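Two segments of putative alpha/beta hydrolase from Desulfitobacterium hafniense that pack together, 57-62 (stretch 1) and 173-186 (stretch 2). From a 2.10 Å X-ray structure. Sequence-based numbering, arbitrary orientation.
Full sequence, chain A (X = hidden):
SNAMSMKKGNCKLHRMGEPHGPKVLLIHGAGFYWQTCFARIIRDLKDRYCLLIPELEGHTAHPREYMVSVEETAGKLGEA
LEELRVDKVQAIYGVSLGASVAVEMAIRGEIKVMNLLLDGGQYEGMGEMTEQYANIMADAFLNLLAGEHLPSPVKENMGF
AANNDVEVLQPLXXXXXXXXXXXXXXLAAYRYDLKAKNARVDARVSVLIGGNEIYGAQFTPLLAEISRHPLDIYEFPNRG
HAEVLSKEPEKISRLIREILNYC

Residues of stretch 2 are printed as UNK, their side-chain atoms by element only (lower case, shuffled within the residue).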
# COMPACT_ATOMS: atom_id res chain seq x y z
N GLU A 57 5.16 9.54 -5.73
CA GLU A 57 5.74 10.31 -6.82
C GLU A 57 5.14 9.97 -8.16
O GLU A 57 4.94 8.82 -8.51
CB GLU A 57 7.26 10.15 -6.88
CG GLU A 57 7.98 10.83 -5.70
CD GLU A 57 8.04 9.98 -4.42
OE1 GLU A 57 7.44 8.89 -4.38
OE2 GLU A 57 8.75 10.39 -3.46
N GLY A 58 4.88 11.02 -8.92
CA GLY A 58 4.27 10.93 -10.26
C GLY A 58 2.78 10.55 -10.34
O GLY A 58 2.25 10.51 -11.45
N HIS A 59 2.11 10.29 -9.19
CA HIS A 59 0.72 9.93 -9.20
C HIS A 59 -0.21 11.15 -9.02
O HIS A 59 -0.97 11.29 -8.02
CB HIS A 59 0.49 8.87 -8.14
CG HIS A 59 1.11 7.56 -8.51
ND1 HIS A 59 2.47 7.44 -8.75
CD2 HIS A 59 0.58 6.34 -8.74
CE1 HIS A 59 2.73 6.21 -9.15
NE2 HIS A 59 1.62 5.51 -9.12
N THR A 60 -0.18 11.98 -10.03
CA THR A 60 -0.82 13.28 -10.01
C THR A 60 -1.00 13.67 -11.50
O THR A 60 -0.44 13.00 -12.42
CB THR A 60 0.05 14.25 -9.18
OG1 THR A 60 -0.65 15.45 -8.92
CG2 THR A 60 1.38 14.59 -9.83
N ALA A 61 -1.81 14.68 -11.74
CA ALA A 61 -2.15 15.02 -13.10
C ALA A 61 -0.96 15.61 -13.87
O ALA A 61 -0.79 15.29 -15.06
CB ALA A 61 -3.35 15.96 -13.14
N HIS A 62 -0.12 16.40 -13.21
CA HIS A 62 1.06 17.00 -13.84
C HIS A 62 2.36 16.63 -13.12
O HIS A 62 2.89 17.41 -12.37
CB HIS A 62 0.88 18.52 -13.87
CG HIS A 62 -0.43 18.94 -14.44
ND1 HIS A 62 -1.43 19.52 -13.67
CD2 HIS A 62 -0.93 18.82 -15.68
CE1 HIS A 62 -2.47 19.77 -14.44
NE2 HIS A 62 -2.20 19.34 -15.65
N UNK A 173 -7.31 2.22 -10.50
CA UNK A 173 -6.25 2.73 -11.36
C UNK A 173 -6.48 4.20 -11.63
O UNK A 173 -7.54 4.60 -12.02
c UNK A 173 -4.89 0.02 -11.74
c UNK A 173 -5.09 2.58 -13.53
c UNK A 173 -6.22 2.01 -12.69
c UNK A 173 -6.12 0.50 -12.51
N UNK A 174 -5.47 5.01 -11.41
CA UNK A 174 -5.62 6.44 -11.55
C UNK A 174 -5.85 6.70 -13.02
O UNK A 174 -5.09 6.27 -13.89
c UNK A 174 -4.34 8.70 -11.22
c UNK A 174 -3.09 10.66 -11.89
c UNK A 174 -5.40 10.86 -11.28
c UNK A 174 -4.18 11.42 -11.69
o UNK A 174 -4.03 12.75 -11.92
c UNK A 174 -4.38 7.19 -10.99
c UNK A 174 -3.16 9.31 -11.64
c UNK A 174 -5.45 9.49 -11.03
N UNK A 175 -6.92 7.41 -13.32
CA UNK A 175 -7.33 7.50 -14.71
C UNK A 175 -6.36 8.35 -15.55
O UNK A 175 -6.33 8.20 -16.75
c UNK A 175 -9.01 9.38 -14.43
c UNK A 175 -10.48 9.79 -14.59
o UNK A 175 -10.71 11.02 -14.63
o UNK A 175 -11.39 8.93 -14.68
c UNK A 175 -8.79 7.95 -14.82
N UNK A 176 -5.53 9.18 -14.93
CA UNK A 176 -4.55 10.01 -15.66
C UNK A 176 -3.11 9.63 -15.42
O UNK A 176 -2.19 10.43 -15.65
n UNK A 176 -6.54 11.87 -17.02
c UNK A 176 -7.00 12.69 -15.04
c UNK A 176 -6.06 12.01 -15.73
c UNK A 176 -7.73 12.43 -17.10
c UNK A 176 -4.73 11.48 -15.32
n UNK A 176 -8.03 12.94 -15.91
N UNK A 177 -2.90 8.40 -14.94
CA UNK A 177 -1.56 7.95 -14.69
C UNK A 177 -0.83 7.83 -16.07
O UNK A 177 -1.45 7.57 -17.11
c UNK A 177 0.40 7.25 -12.32
c UNK A 177 -0.10 6.33 -13.42
c UNK A 177 -1.53 6.66 -13.89
c UNK A 177 -2.03 5.51 -14.70
N UNK A 178 0.45 8.16 -16.06
CA UNK A 178 1.29 7.91 -17.21
C UNK A 178 2.07 6.66 -17.03
O UNK A 178 2.39 6.26 -15.92
c UNK A 178 1.50 10.30 -17.65
o UNK A 178 3.19 9.17 -16.36
c UNK A 178 2.27 9.06 -17.45
N UNK A 179 2.39 6.02 -18.13
CA UNK A 179 3.13 4.79 -18.06
C UNK A 179 4.48 4.98 -17.36
O UNK A 179 4.85 4.16 -16.47
n UNK A 179 6.74 1.13 -20.18
n UNK A 179 6.05 -1.04 -20.07
c UNK A 179 3.26 4.10 -19.42
c UNK A 179 5.76 0.24 -20.24
c UNK A 179 4.02 1.98 -20.57
c UNK A 179 4.05 2.79 -19.30
n UNK A 179 4.49 0.60 -20.38
N UNK A 180 5.18 6.08 -17.65
CA UNK A 180 6.48 6.25 -16.99
C UNK A 180 6.32 6.29 -15.50
O UNK A 180 7.11 5.74 -14.80
c UNK A 180 8.25 7.45 -18.53
c UNK A 180 7.22 7.53 -17.40
o UNK A 180 10.29 6.38 -17.87
c UNK A 180 9.23 6.28 -18.54
o UNK A 180 8.95 5.30 -19.27
N UNK A 181 5.29 6.98 -15.00
CA UNK A 181 5.14 7.14 -13.56
C UNK A 181 4.84 5.80 -12.90
O UNK A 181 5.38 5.43 -11.85
c UNK A 181 4.05 8.16 -13.25
N UNK A 182 3.98 5.08 -13.55
CA UNK A 182 3.57 3.75 -13.09
C UNK A 182 4.73 2.81 -13.09
O UNK A 182 4.96 2.10 -12.12
c UNK A 182 2.01 1.78 -13.88
c UNK A 182 2.50 3.20 -14.01
c UNK A 182 1.48 1.65 -12.48
c UNK A 182 0.89 1.47 -14.86
N UNK A 183 5.46 2.82 -14.21
CA UNK A 183 6.61 1.98 -14.33
C UNK A 183 7.66 2.23 -13.23
O UNK A 183 8.17 1.29 -12.64
c UNK A 183 8.03 -0.15 -16.21
c UNK A 183 7.22 2.12 -15.75
c UNK A 183 8.42 1.28 -16.06
c UNK A 183 9.05 1.72 -17.37
N UNK A 184 8.02 3.48 -12.98
CA UNK A 184 9.00 3.75 -11.93
C UNK A 184 8.59 3.31 -10.54
O UNK A 184 9.42 2.87 -9.72
n UNK A 184 9.96 6.26 -14.09
c UNK A 184 10.29 5.59 -12.94
c UNK A 184 11.58 5.23 -13.06
c UNK A 184 9.30 5.24 -11.91
n UNK A 184 12.03 5.74 -14.24
c UNK A 184 11.05 6.37 -14.84
N UNK A 185 7.28 3.37 -10.30
CA UNK A 185 6.71 2.98 -9.03
C UNK A 185 6.84 1.47 -8.90
O UNK A 185 7.18 0.94 -7.81
c UNK A 185 5.28 3.38 -8.94
N UNK A 186 6.57 0.79 -10.00
CA UNK A 186 6.70 -0.67 -10.03
C UNK A 186 8.14 -1.18 -9.96
O UNK A 186 8.40 -2.25 -9.35
c UNK A 186 3.84 -2.06 -10.18
c UNK A 186 4.52 -1.13 -11.20
c UNK A 186 6.04 -1.24 -11.26
c UNK A 186 3.97 -1.36 -12.59
O HOH W 1 6.47 7.35 -10.26
O HOH W 2 1.61 10.08 -14.12
O HOH W 3 -0.28 11.97 -14.93

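Position 173 carries four carbons, forked at the first with one arm two carbons long, and stays out of reach of stretch 1; it is Ile173. At 174 one carbon leads to a six-carbon ring bearing an oxygen, which lies 3.2 Å from C of Thr60: a tyrosine, Tyr174. Its OH also comes within 2.9 Å of Ala61 N, but the angle is too poor for a hydrogen bond. Three carbons, the third with two oxygens, make 175 an acid that touches nothing on stretch 1, Glu175. Position 176 has one carbon and a five-membered ring of three carbons and two nitrogens, and this is His176; its CB comes no nearer than 4.9 Å to Ala61 CA. A type I turn runs from Tyr174 to position 177, closed by the bond from N of 177 to Tyr174 O (3.2 Å).

The four carbons at 177 again fork at the first, with one arm of two, and the end of that arm sits over a face of the His59 ring. This is Ile177, whose CD1 lies 3.8 Å from the His59 ring centroid, a CH-pi contact 12° off the normal. At 178 one carbon bears an oxygen and a carbon, giving Thr178, the N-cap of the helix that follows. At 179 three carbons lead to a nitrogen and then a carbon with two more nitrogens, Arg179; at 180 three carbons end in two oxygens, Glu180; both are out of reach.

The single carbon at 181 points toward stretch 1, 3.5 Å from Gly58 O: Ala181. Its N gives Thr178 OG1 a weak capping bond (3.3 Å). Positions 182 and 183 each have four carbons forked at the second, Leu182 and Leu183, neither in contact. One carbon and a five-membered ring with two nitrogens mark 184 as His184, its ring end leading away. The lone carbon at 185 meets the edge of the His59 ring, its CB 3.8 Å from His59 CE1: Ala185. Position 186, four carbons forked at the second and out of reach, completes the series as Leu186.

No direct hydrogen bond joins the stretches. His59, held by ND1 to Glu57 O (2.8 Å), fits against Ile177 and Ala185, while small residues allow close approach: an ideal CB on Gly58 would lie 3.0 Å from Ala181 CB, a clash. Water supplies polar links. Water 1 donates to Glu57 O (2.8 Å) and Ala181 O (2.7 Å); water 2 donates to Gly58 O (2.8 Å) and accepts from Thr178 N (3.0 Å).

Stretch 2 173-186: IYEHITREALLHAL
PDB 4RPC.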